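Local atomic coordinates of PfVFT1 (Plasmodium falciparum, PDB entry 5JKQ), a protein that probably binds a small solute between the two lobes of its Venus flytrap fold. Residues N97-F102 / V106-W111; T113-I118 / D123-A128; F136-L139 / D143-M146. The protein carries 3 engineered substitutions. All blocks are in the same frame, centred on the assembly; numbering follows the deposited sequence.

How the contacts relate
Three short-range closures follow one another along the chain without nesting or crossing. Contact 1 closes the turn where the loop after strand 77-83 enters helix 102-118. Contact 2 lies at the far end of that helix, closing the loop that leads into strand 126-132, so together they bracket the helix of one beta-alpha-beta crossover. Contact 3 follows, closing the turn between helix 135-140 and strand 146-147, on the other side of strand 77-83 in the same parallel sheet. Contacts 1 and 2 pack together where Tyr108 and Trp111 meet Ile125 and Ile127. Contact 1 reaches contact 3 through Met107, Trp111 and Met146, whereas contacts 2 and 3 do not touch.

Contact 1: residues N97-F102 / V106-W111; sequences NPPVGF and VMYIIW
Phe102 O accepts a hydrogen bond from Val106 N at 2.8 Å, an i to i+4 link in the first turn of helix 102-118. The N-H to oxygen angle is 148°, and the alpha carbons of these two residues are 6.1 Å apart. Just before the helix, Gly101 occupies the N-cap with a positive phi of 112°, where a side chain would be jammed against the carbonyl oxygen of Val100; glycine suits the place for that reason. Upstream, the chain runs extended through Pro98, which follows a cis peptide bond, and Pro99, two rings that stiffen the approach.

This is the entry to the helix of a beta-alpha-beta crossover: strand 77-83 leads through the loop into helix 102-118, and the chain returns as strand 126-132, parallel to and beside the first.

The Phe102 side chain starts away from Val106 but its ring returns to it. With CG anti to the backbone N (chi1 173°), one face of the ring meets Val106 CG2 in a CH-pi contact, 3.6 Å from the centroid and shifted toward the CZ rim, with CZ and CG2 3.4 Å apart. A beta-branched valine offers a compact methyl to a flat ring, and Leu36 and Ile37 of helix 32-39 add further apolar cover to the phenylalanine.

Tyr108, two residues beyond Val106, spans a longer gap. Its ring reaches out from the helix to bring OH within 3.0 Å of Pro99 O, which lies at the ring edge near its plane. The phenol oxygen also rests against the proline rings, 3.5 Å from Pro98 CB and 3.6 Å from Pro99 CD. Tyrosine suits this place by joining a long apolar ring to a polar end; Pro99 itself is backed by Tyr129 and Tyr131 of strand 126-132.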
ATOM      1  N   ASN A  97     -20.374   4.019   4.198  1.00 36.85           N
ATOM      2  CA  ASN A  97     -19.991   2.975   5.140  1.00 33.78           C
ATOM      3  C   ASN A  97     -21.101   1.928   5.230  1.00 31.13           C
ATOM      4  O   ASN A  97     -22.218   2.251   5.635  1.00 35.44           O
ATOM      5  CB  ASN A  97     -19.708   3.576   6.519  1.00 30.38           C
ATOM      6  CG  ASN A  97     -18.959   2.620   7.430  1.00 30.43           C
ATOM      7  OD1 ASN A  97     -19.158   1.407   7.380  1.00 33.72           O
ATOM      8  ND2 ASN A  97     -18.089   3.169   8.269  1.00 32.33           N
ATOM      9  N   PRO A  98     -20.806   0.665   4.862  1.00 34.63           N
ATOM     10  CA  PRO A  98     -19.508   0.099   4.467  1.00 31.84           C
ATOM     11  C   PRO A  98     -19.014   0.601   3.111  1.00 28.42           C
ATOM     12  O   PRO A  98     -19.827   0.843   2.217  1.00 31.86           O
ATOM     13  CB  PRO A  98     -19.790  -1.403   4.411  1.00 32.87           C
ATOM     14  CG  PRO A  98     -21.223  -1.489   4.043  1.00 31.33           C
ATOM     15  CD  PRO A  98     -21.886  -0.332   4.741  1.00 36.84           C
ATOM     16  N   PRO A  99     -17.690   0.749   2.954  1.00 31.18           N
ATOM     17  CA  PRO A  99     -17.128   1.242   1.693  1.00 24.37           C
ATOM     18  C   PRO A  99     -17.202   0.213   0.569  1.00 20.37           C
ATOM     19  O   PRO A  99     -17.443  -0.967   0.824  1.00 23.66           O
ATOM     20  CB  PRO A  99     -15.674   1.545   2.060  1.00 26.00           C
ATOM     21  CG  PRO A  99     -15.365   0.599   3.156  1.00 20.16           C
ATOM     22  CD  PRO A  99     -16.637   0.444   3.939  1.00 24.90           C
ATOM     23  N   VAL A 100     -16.996   0.674  -0.661  1.00 22.27           N
ATOM     24  CA  VAL A 100     -16.996  -0.191  -1.835  1.00 25.77           C
ATOM     25  C   VAL A 100     -15.743   0.058  -2.667  1.00 20.96           C
ATOM     26  O   VAL A 100     -15.051   1.059  -2.478  1.00 15.34           O
ATOM     27  CB  VAL A 100     -18.248   0.039  -2.711  1.00 30.05           C
ATOM     28  CG1 VAL A 100     -19.496  -0.439  -1.990  1.00 21.10           C
ATOM     29  CG2 VAL A 100     -18.376   1.509  -3.090  1.00 27.00           C
ATOM     30  N   GLY A 101     -15.461  -0.859  -3.587  1.00 16.07           N
ATOM     31  CA  GLY A 101     -14.296  -0.755  -4.448  1.00 18.88           C
ATOM     32  C   GLY A 101     -13.265  -1.820  -4.138  1.00 18.50           C
ATOM     33  O   GLY A 101     -13.503  -2.713  -3.323  1.00 15.64           O
ATOM     34  N   PHE A 102     -12.109  -1.714  -4.786  1.00 16.15           N
ATOM     35  CA  PHE A 102     -11.076  -2.738  -4.697  1.00 16.14           C
ATOM     36  C   PHE A 102     -10.554  -2.938  -3.277  1.00 19.99           C
ATOM     37  O   PHE A 102     -10.634  -4.039  -2.733  1.00 20.29           O
ATOM     38  CB  PHE A 102      -9.910  -2.392  -5.620  1.00 12.72           C
ATOM     39  CG  PHE A 102      -8.732  -3.307  -5.468  1.00  9.94           C
ATOM     40  CD1 PHE A 102      -8.764  -4.591  -5.985  1.00 12.19           C
ATOM     41  CD2 PHE A 102      -7.591  -2.882  -4.808  1.00 18.72           C
ATOM     42  CE1 PHE A 102      -7.679  -5.437  -5.845  1.00 23.59           C
ATOM     43  CE2 PHE A 102      -6.502  -3.723  -4.665  1.00 17.07           C
ATOM     44  CZ  PHE A 102      -6.544  -5.001  -5.184  1.00 19.37           C
ATOM     45  N   VAL A 106     -10.675  -6.149  -0.951  1.00 13.22           N
ATOM     46  CA  VAL A 106      -9.484  -6.870  -0.509  1.00 14.27           C
ATOM     47  C   VAL A 106      -9.600  -7.226   0.970  1.00 18.93           C
ATOM     48  O   VAL A 106      -9.325  -8.358   1.368  1.00 16.96           O
ATOM     49  CB  VAL A 106      -8.193  -6.041  -0.745  1.00 17.64           C
ATOM     50  CG1 VAL A 106      -6.991  -6.641  -0.001  1.00 21.24           C
ATOM     51  CG2 VAL A 106      -7.896  -5.935  -2.233  1.00 13.99           C
HETATM   52  N   MSE A 107     -10.009  -6.257   1.782  1.00 10.01           N
HETATM   53  CA  MSE A 107     -10.103  -6.474   3.221  1.00 18.47           C
HETATM   54  C   MSE A 107     -11.211  -7.471   3.541  1.00 16.52           C
HETATM   55  O   MSE A 107     -11.102  -8.242   4.495  1.00 18.12           O
HETATM   56  CB  MSE A 107     -10.349  -5.155   3.957  1.00 14.66           C
HETATM   57  CG  MSE A 107     -10.326  -5.288   5.475  1.00 22.69           C
HETATM   58 SE   MSE A 107      -8.589  -5.858   6.164  1.00 28.75          SE
HETATM   59  CE  MSE A 107      -7.756  -4.102   6.299  1.00 20.43           C
ATOM     60  N   TYR A 108     -12.274  -7.456   2.740  1.00 21.71           N
ATOM     61  CA  TYR A 108     -13.392  -8.373   2.938  1.00 26.19           C
ATOM     62  C   TYR A 108     -12.972  -9.823   2.712  1.00 18.32           C
ATOM     63  O   TYR A 108     -13.253 -10.688   3.540  1.00 14.59           O
ATOM     64  CB  TYR A 108     -14.556  -8.024   2.002  1.00 13.84           C
ATOM     65  CG  TYR A 108     -15.214  -6.689   2.281  1.00 21.41           C
ATOM     66  CD1 TYR A 108     -15.334  -6.205   3.578  1.00 24.19           C
ATOM     67  CD2 TYR A 108     -15.717  -5.915   1.245  1.00 26.94           C
ATOM     68  CE1 TYR A 108     -15.936  -4.987   3.833  1.00 21.69           C
ATOM     69  CE2 TYR A 108     -16.318  -4.695   1.490  1.00 22.58           C
ATOM     70  CZ  TYR A 108     -16.425  -4.237   2.785  1.00 24.70           C
ATOM     71  OH  TYR A 108     -17.024  -3.023   3.033  1.00 36.11           O
ATOM     72  N   ILE A 109     -12.303 -10.093   1.595  1.00 14.45           N
ATOM     73  CA  ILE A 109     -11.934 -11.467   1.270  1.00 18.40           C
ATOM     74  C   ILE A 109     -10.852 -11.988   2.221  1.00 15.73           C
ATOM     75  O   ILE A 109     -10.773 -13.190   2.472  1.00 18.45           O
ATOM     76  CB  ILE A 109     -11.452 -11.606  -0.192  1.00 19.24           C
ATOM     77  CG1 ILE A 109     -10.257 -10.686  -0.464  1.00 15.05           C
ATOM     78  CG2 ILE A 109     -12.607 -11.314  -1.146  1.00 16.78           C
ATOM     79  CD1 ILE A 109      -9.608 -10.905  -1.812  1.00 20.15           C
ATOM     80  N   ILE A 110     -10.031 -11.091   2.757  1.00 10.61           N
ATOM     81  CA  ILE A 110      -9.014 -11.496   3.723  1.00 15.61           C
ATOM     82  C   ILE A 110      -9.695 -12.028   4.976  1.00 17.78           C
ATOM     83  O   ILE A 110      -9.322 -13.082   5.488  1.00 20.61           O
ATOM     84  CB  ILE A 110      -8.058 -10.332   4.077  1.00 20.27           C
ATOM     85  CG1 ILE A 110      -7.052 -10.132   2.942  1.00 15.67           C
ATOM     86  CG2 ILE A 110      -7.298 -10.606   5.388  1.00 21.66           C
ATOM     87  CD1 ILE A 110      -6.180  -8.894   3.086  1.00 17.33           C
ATOM     88  N   TRP A 111     -10.707 -11.307   5.454  1.00 12.81           N
ATOM     89  CA  TRP A 111     -11.400 -11.689   6.679  1.00 15.27           C
ATOM     90  C   TRP A 111     -12.456 -12.763   6.437  1.00 18.57           C
ATOM     91  O   TRP A 111     -12.831 -13.485   7.361  1.00 15.30           O
ATOM     92  CB  TRP A 111     -12.028 -10.459   7.336  1.00 18.90           C
ATOM     93  CG  TRP A 111     -11.020  -9.699   8.138  1.00 15.14           C
ATOM     94  CD1 TRP A 111     -10.411  -8.528   7.795  1.00  9.86           C
ATOM     95  CD2 TRP A 111     -10.477 -10.079   9.406  1.00 13.77           C
ATOM     96  NE1 TRP A 111      -9.528  -8.149   8.779  1.00 15.36           N
ATOM     97  CE2 TRP A 111      -9.551  -9.085   9.779  1.00 19.20           C
ATOM     98  CE3 TRP A 111     -10.689 -11.160  10.266  1.00 15.13           C
ATOM     99  CZ2 TRP A 111      -8.838  -9.141  10.975  1.00 20.62           C
ATOM    100  CZ3 TRP A 111      -9.980 -11.213  11.454  1.00 17.79           C
ATOM    101  CH2 TRP A 111      -9.067 -10.210  11.796  1.00 20.16           C
TER

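Contact 2: residues T113-I118 / D123-A128; sequences TISKHI and DAINIA. Engineered in segment 123-128: Ala128 (natural residue Thr).
Ser115 and Ile125 meet through one hydrogen bond: Ile125 N donates to Ser115 OG at 3.2 Å, with an N-H to oxygen angle of 147°. The bond joins the last turns of helix 102-118 to the chain entering strand 126-132, the second half of a beta-alpha-beta crossover. The hydroxyl oxygen also packs against the isoleucine, 3.3 Å from Ile125 CB, and a small serine lets the two backbones come this close. Beside it, Ser115 CB touches the Ala124 CB methyl at 3.9 Å, the small carbons letting helix and loop approach, with Ser115 CA and Ala124 CA 5.5 Å apart.

The isoleucine branch continues past the serine. Its CD1 meets Ile118 CD1 at 4.1 Å, the two side chains crossing at about a right angle, and Ile114 CG2 lies a little farther off. Trp111, one turn before Ser115 on the same helix, also packs on Ile125.

Ser115 is placed by its torsion: OG stands beside its own backbone N (chi1 -66°), which turns it back along the helix to hydrogen-bond with Trp111 O. A water that donates to Ile125 O also gives Ser115 OG a weak bond. Farther out, Asn126 and Ala128, the latter engineered, hydrogen-bond through their backbones to strand 77-83, and His117 NE2 to Ile59 O. At the helix end, Ile114 O accepts from both His117 N and Ile118 N, each at 3.0 Å.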
ATOM      1  N   THR A 113     -11.709 -15.206   4.443  1.00 12.03           N
ATOM      2  CA  THR A 113     -10.788 -16.334   4.479  1.00 14.06           C
ATOM      3  C   THR A 113     -10.422 -16.675   5.922  1.00 18.08           C
ATOM      4  O   THR A 113     -10.374 -17.846   6.300  1.00 14.79           O
ATOM      5  CB  THR A 113      -9.504 -16.030   3.675  1.00 22.10           C
ATOM      6  OG1 THR A 113      -9.849 -15.692   2.325  1.00 16.46           O
ATOM      7  CG2 THR A 113      -8.565 -17.228   3.666  1.00 20.43           C
ATOM      8  N   ILE A 114     -10.170 -15.645   6.723  1.00 14.96           N
ATOM      9  CA  ILE A 114      -9.852 -15.831   8.133  1.00 19.09           C
ATOM     10  C   ILE A 114     -11.039 -16.462   8.853  1.00 18.70           C
ATOM     11  O   ILE A 114     -10.870 -17.362   9.679  1.00 16.34           O
ATOM     12  CB  ILE A 114      -9.471 -14.489   8.806  1.00 15.39           C
ATOM     13  CG1 ILE A 114      -8.106 -14.025   8.296  1.00 15.41           C
ATOM     14  CG2 ILE A 114      -9.421 -14.620  10.331  1.00 10.15           C
ATOM     15  CD1 ILE A 114      -7.813 -12.560   8.552  1.00 17.95           C
ATOM     16  N   SER A 115     -12.240 -15.995   8.526  1.00 13.08           N
ATOM     17  CA  SER A 115     -13.451 -16.497   9.157  1.00 10.85           C
ATOM     18  C   SER A 115     -13.642 -17.988   8.889  1.00 15.10           C
ATOM     19  O   SER A 115     -14.117 -18.723   9.755  1.00 13.91           O
ATOM     20  CB  SER A 115     -14.673 -15.717   8.672  1.00  9.88           C
ATOM     21  OG  SER A 115     -14.626 -14.369   9.101  1.00 16.62           O
ATOM     22  N   LYS A 116     -13.263 -18.435   7.696  1.00 13.65           N
ATOM     23  CA  LYS A 116     -13.438 -19.833   7.317  1.00 16.19           C
ATOM     24  C   LYS A 116     -12.429 -20.754   8.002  1.00 14.94           C
ATOM     25  O   LYS A 116     -12.552 -21.976   7.929  1.00 16.21           O
ATOM     26  CB  LYS A 116     -13.340 -19.988   5.798  1.00 14.68           C
ATOM     27  CG  LYS A 116     -14.626 -19.617   5.069  1.00 14.13           C
ATOM     28  CD  LYS A 116     -14.532 -19.868   3.570  1.00 18.59           C
ATOM     29  CE  LYS A 116     -13.683 -18.819   2.872  1.00 15.60           C
ATOM     30  NZ  LYS A 116     -13.624 -19.039   1.398  1.00 19.77           N
ATOM     31  N   HIS A 117     -11.439 -20.169   8.672  1.00 21.17           N
ATOM     32  CA  HIS A 117     -10.454 -20.954   9.410  1.00 22.26           C
ATOM     33  C   HIS A 117     -10.735 -20.918  10.910  1.00 16.81           C
ATOM     34  O   HIS A 117     -10.728 -21.956  11.572  1.00 15.43           O
ATOM     35  CB  HIS A 117      -9.038 -20.450   9.137  1.00 10.17           C
ATOM     36  CG  HIS A 117      -7.994 -21.154   9.944  1.00 12.52           C
ATOM     37  ND1 HIS A 117      -7.904 -22.528  10.001  1.00 22.82           N
ATOM     38  CD2 HIS A 117      -7.011 -20.678  10.744  1.00 18.56           C
ATOM     39  CE1 HIS A 117      -6.905 -22.869  10.795  1.00 14.86           C
ATOM     40  NE2 HIS A 117      -6.346 -21.765  11.259  1.00 14.47           N
ATOM     41  N   ILE A 118     -10.965 -19.726  11.448  1.00 25.74           N
ATOM     42  CA  ILE A 118     -11.317 -19.600  12.858  1.00 18.83           C
ATOM     43  C   ILE A 118     -12.673 -20.243  13.087  1.00 22.65           C
ATOM     44  O   ILE A 118     -12.852 -21.039  14.009  1.00 21.71           O
ATOM     45  CB  ILE A 118     -11.363 -18.135  13.322  1.00 16.45           C
ATOM     46  CG1 ILE A 118      -9.991 -17.480  13.130  1.00 21.81           C
ATOM     47  CG2 ILE A 118     -11.804 -18.060  14.786  1.00 23.18           C
ATOM     48  CD1 ILE A 118      -9.909 -16.019  13.569  1.00 14.22           C
ATOM     49  N   ASP A 123     -18.768 -15.404   6.593  1.00 18.75           N
ATOM     50  CA  ASP A 123     -19.424 -14.246   7.199  1.00 16.48           C
ATOM     51  C   ASP A 123     -19.402 -14.270   8.723  1.00 16.66           C
ATOM     52  O   ASP A 123     -20.069 -13.461   9.364  1.00 17.83           O
ATOM     53  CB  ASP A 123     -20.873 -14.156   6.720  1.00 18.22           C
ATOM     54  CG  ASP A 123     -20.979 -13.974   5.223  1.00 23.24           C
ATOM     55  OD1 ASP A 123     -20.122 -13.268   4.652  1.00 25.29           O
ATOM     56  OD2 ASP A 123     -21.913 -14.540   4.618  1.00 27.93           O
ATOM     57  N   ALA A 124     -18.632 -15.189   9.298  1.00 19.71           N
ATOM     58  CA  ALA A 124     -18.597 -15.360  10.747  1.00 16.97           C
ATOM     59  C   ALA A 124     -18.165 -14.079  11.452  1.00 15.48           C
ATOM     60  O   ALA A 124     -18.798 -13.652  12.415  1.00 18.59           O
ATOM     61  CB  ALA A 124     -17.666 -16.505  11.122  1.00 16.11           C
ATOM     62  N   ILE A 125     -17.090 -13.469  10.963  1.00 18.21           N
ATOM     63  CA  ILE A 125     -16.557 -12.254  11.566  1.00 18.15           C
ATOM     64  C   ILE A 125     -17.013 -11.033  10.777  1.00 23.40           C
ATOM     65  O   ILE A 125     -16.821 -10.954   9.563  1.00 15.32           O
ATOM     66  CB  ILE A 125     -15.017 -12.292  11.638  1.00 12.67           C
ATOM     67  CG1 ILE A 125     -14.565 -13.510  12.447  1.00 12.24           C
ATOM     68  CG2 ILE A 125     -14.474 -11.022  12.284  1.00 12.68           C
ATOM     69  CD1 ILE A 125     -13.092 -13.819  12.327  1.00 16.22           C
ATOM     70  N   ASN A 126     -17.628 -10.087  11.479  1.00 22.36           N
ATOM     71  CA  ASN A 126     -18.104  -8.860  10.859  1.00 19.79           C
ATOM     72  C   ASN A 126     -16.977  -7.840  10.733  1.00 23.58           C
ATOM     73  O   ASN A 126     -16.144  -7.712  11.630  1.00 26.37           O
ATOM     74  CB  ASN A 126     -19.264  -8.274  11.669  1.00 21.92           C
ATOM     75  CG  ASN A 126     -19.851  -7.030  11.031  1.00 34.53           C
ATOM     76  OD1 ASN A 126     -20.625  -7.112  10.076  1.00 37.86           O
ATOM     77  ND2 ASN A 126     -19.492  -5.866  11.562  1.00 33.81           N
ATOM     78  N   ILE A 127     -16.946  -7.135   9.606  1.00 23.78           N
ATOM     79  CA  ILE A 127     -15.990  -6.054   9.390  1.00 22.22           C
ATOM     80  C   ILE A 127     -16.659  -4.717   9.706  1.00 31.12           C
ATOM     81  O   ILE A 127     -17.631  -4.331   9.055  1.00 24.38           O
ATOM     82  CB  ILE A 127     -15.454  -6.044   7.939  1.00 23.54           C
ATOM     83  CG1 ILE A 127     -14.646  -7.310   7.658  1.00 20.63           C
ATOM     84  CG2 ILE A 127     -14.575  -4.832   7.682  1.00 25.06           C
ATOM     85  CD1 ILE A 127     -15.442  -8.412   6.993  1.00 32.44           C
ATOM     86  N   ALA A 128     -16.133  -4.025  10.712  1.00 23.03           N
ATOM     87  CA  ALA A 128     -16.633  -2.709  11.099  1.00 21.64           C
ATOM     88  C   ALA A 128     -15.619  -1.628  10.743  1.00 25.25           C
ATOM     89  O   ALA A 128     -14.570  -1.518  11.375  1.00 29.06           O
ATOM     90  CB  ALA A 128     -16.941  -2.676  12.587  1.00 22.18           C
TER
HETATM   91  O   HOH W   1     -15.948 -11.776   7.333  1.00 13.20           O

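Contact 3: residues F136-L139 / D143-M146; sequences FVAL and DIHM
Leu139, Ala138 and Ile144 bury most of the surface in this contact, where the end of helix 135-140 turns back on the chain leading to strand 146-147. Ile144 lies alongside the helix backbone: its CG1 comes within 3.6 Å of Leu139 CA, and its CD1 within 3.8 Å of Leu139 N. That closeness follows from an unusual torsion, since CG1 stands between the backbone N and the carbonyl carbon (chi1 50°), the crowded position, with the ethyl arm turned onto the helix. The same methyl, CD1, touches Leu139 CB at 4.0 Å and lies slightly farther from Ala138 CB, so isoleucine supplies a branch long enough to reach both helix residues.

Leu139 starts away from the returning chain, but its end comes back to it. Its CG is anti to the backbone N (chi1 -176°), putting CD1 3.8 Å from Ile144 O and close to His145 O as well. The leucine also packs on Tyr279 of strand 265-281, a strand of the mixed sheet.

Ala138 is small enough for Asp143 to come close. Asp143 N donates to Ala138 O at 2.9 Å, an i to i+5 bond that closes the turn after the helix. The aspartate's CB and carboxylate lie beside the alanine, while Tyr132 of strand 126-132 packs against Ala138, Asp143 and Ile144. Beyond this helix-to-strand return, His145 and Met146 bond through their backbones to Lys79, setting strand 146-147 beside strand 77-83, across it from strand 126-132, in the three-stranded parallel sheet.

A water donates to both Leu139 O and Ile144 O, each at 2.7 Å. As two acceptors these carbonyls cannot bond each other, so the water links them, whereas Ala138 O is met directly by Asp143 N.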
ATOM      1  N   PHE A 136      -3.550   6.519  12.439  1.00 26.08           N
ATOM      2  CA  PHE A 136      -2.462   5.981  13.249  1.00 29.56           C
ATOM      3  C   PHE A 136      -2.614   6.352  14.727  1.00 31.94           C
ATOM      4  O   PHE A 136      -2.119   5.642  15.603  1.00 28.95           O
ATOM      5  CB  PHE A 136      -1.112   6.470  12.718  1.00 31.68           C
ATOM      6  CG  PHE A 136      -0.803   5.995  11.324  1.00 34.28           C
ATOM      7  CD1 PHE A 136      -0.705   4.642  11.046  1.00 27.30           C
ATOM      8  CD2 PHE A 136      -0.606   6.902  10.296  1.00 34.79           C
ATOM      9  CE1 PHE A 136      -0.423   4.201   9.767  1.00 27.64           C
ATOM     10  CE2 PHE A 136      -0.321   6.465   9.014  1.00 28.99           C
ATOM     11  CZ  PHE A 136      -0.230   5.114   8.750  1.00 29.39           C
ATOM     12  N   VAL A 137      -3.298   7.460  14.998  1.00 29.10           N
ATOM     13  CA  VAL A 137      -3.596   7.857  16.370  1.00 35.38           C
ATOM     14  C   VAL A 137      -4.649   6.917  16.947  1.00 33.11           C
ATOM     15  O   VAL A 137      -4.506   6.419  18.065  1.00 27.88           O
ATOM     16  CB  VAL A 137      -4.083   9.329  16.442  1.00 36.31           C
ATOM     17  CG1 VAL A 137      -4.982   9.577  17.658  1.00 30.30           C
ATOM     18  CG2 VAL A 137      -2.894  10.272  16.463  1.00 34.25           C
ATOM     19  N   ALA A 138      -5.700   6.674  16.171  1.00 23.53           N
ATOM     20  CA  ALA A 138      -6.770   5.774  16.581  1.00 26.85           C
ATOM     21  C   ALA A 138      -6.224   4.373  16.821  1.00 30.65           C
ATOM     22  O   ALA A 138      -6.674   3.664  17.724  1.00 27.57           O
ATOM     23  CB  ALA A 138      -7.868   5.744  15.533  1.00 22.48           C
ATOM     24  N   LEU A 139      -5.243   3.984  16.013  1.00 26.78           N
ATOM     25  CA  LEU A 139      -4.627   2.671  16.136  1.00 28.17           C
ATOM     26  C   LEU A 139      -3.842   2.563  17.440  1.00 25.88           C
ATOM     27  O   LEU A 139      -3.967   1.579  18.169  1.00 34.09           O
ATOM     28  CB  LEU A 139      -3.709   2.397  14.944  1.00 28.31           C
ATOM     29  CG  LEU A 139      -3.067   1.009  14.894  1.00 25.36           C
ATOM     30  CD1 LEU A 139      -4.125  -0.080  14.769  1.00 21.21           C
ATOM     31  CD2 LEU A 139      -2.079   0.928  13.745  1.00 29.30           C
ATOM     32  N   ASP A 143      -8.620   2.281  19.288  1.00 22.15           N
ATOM     33  CA  ASP A 143      -9.961   2.488  18.748  1.00 23.32           C
ATOM     34  C   ASP A 143     -10.220   1.500  17.615  1.00 25.52           C
ATOM     35  O   ASP A 143     -11.368   1.203  17.284  1.00 24.53           O
ATOM     36  CB  ASP A 143     -10.133   3.923  18.246  1.00 32.56           C
ATOM     37  CG  ASP A 143     -10.079   4.945  19.364  1.00 36.26           C
ATOM     38  OD1 ASP A 143     -10.665   4.688  20.437  1.00 31.48           O
ATOM     39  OD2 ASP A 143      -9.445   6.005  19.172  1.00 40.32           O
ATOM     40  N   ILE A 144      -9.138   0.993  17.031  1.00 27.87           N
ATOM     41  CA  ILE A 144      -9.213   0.038  15.933  1.00 28.83           C
ATOM     42  C   ILE A 144      -8.184  -1.068  16.129  1.00 22.10           C
ATOM     43  O   ILE A 144      -7.177  -0.877  16.811  1.00 21.70           O
ATOM     44  CB  ILE A 144      -8.975   0.726  14.571  1.00 21.59           C
ATOM     45  CG1 ILE A 144      -7.710   1.592  14.636  1.00 28.59           C
ATOM     46  CG2 ILE A 144     -10.190   1.559  14.188  1.00 18.92           C
ATOM     47  CD1 ILE A 144      -7.317   2.245  13.323  1.00 25.39           C
ATOM     48  N   HIS A 145      -8.450  -2.229  15.538  1.00 16.52           N
ATOM     49  CA  HIS A 145      -7.500  -3.333  15.554  1.00 22.01           C
ATOM     50  C   HIS A 145      -6.512  -3.204  14.396  1.00 22.12           C
ATOM     51  O   HIS A 145      -5.390  -3.709  14.464  1.00 21.31           O
ATOM     52  CB  HIS A 145      -8.234  -4.673  15.464  1.00 21.88           C
ATOM     53  CG  HIS A 145      -9.271  -4.868  16.526  1.00 21.97           C
ATOM     54  ND1 HIS A 145     -10.545  -5.316  16.248  1.00 23.77           N
ATOM     55  CD2 HIS A 145      -9.221  -4.685  17.867  1.00 18.86           C
ATOM     56  CE1 HIS A 145     -11.236  -5.395  17.370  1.00 19.44           C
ATOM     57  NE2 HIS A 145     -10.456  -5.019  18.368  1.00 23.44           N
HETATM   58  N   MSE A 146      -6.939  -2.504  13.346  1.00 21.07           N
HETATM   59  CA  MSE A 146      -6.215  -2.465  12.081  1.00 23.18           C
HETATM   60  C   MSE A 146      -6.433  -1.192  11.294  1.00 20.58           C
HETATM   61  O   MSE A 146      -7.492  -0.573  11.381  1.00 26.92           O
HETATM   62  CB  MSE A 146      -6.655  -3.614  11.185  1.00 25.88           C
HETATM   63  CG  MSE A 146      -5.981  -4.921  11.410  1.00 27.07           C
HETATM   64 SE   MSE A 146      -6.700  -6.165  10.105  1.00 27.55          SE
HETATM   65  CE  MSE A 146      -5.466  -5.798   8.644  1.00 15.39           C
TER
HETATM   66  O   HOH W   2      -4.880  -0.958  18.258  1.00 21.71           O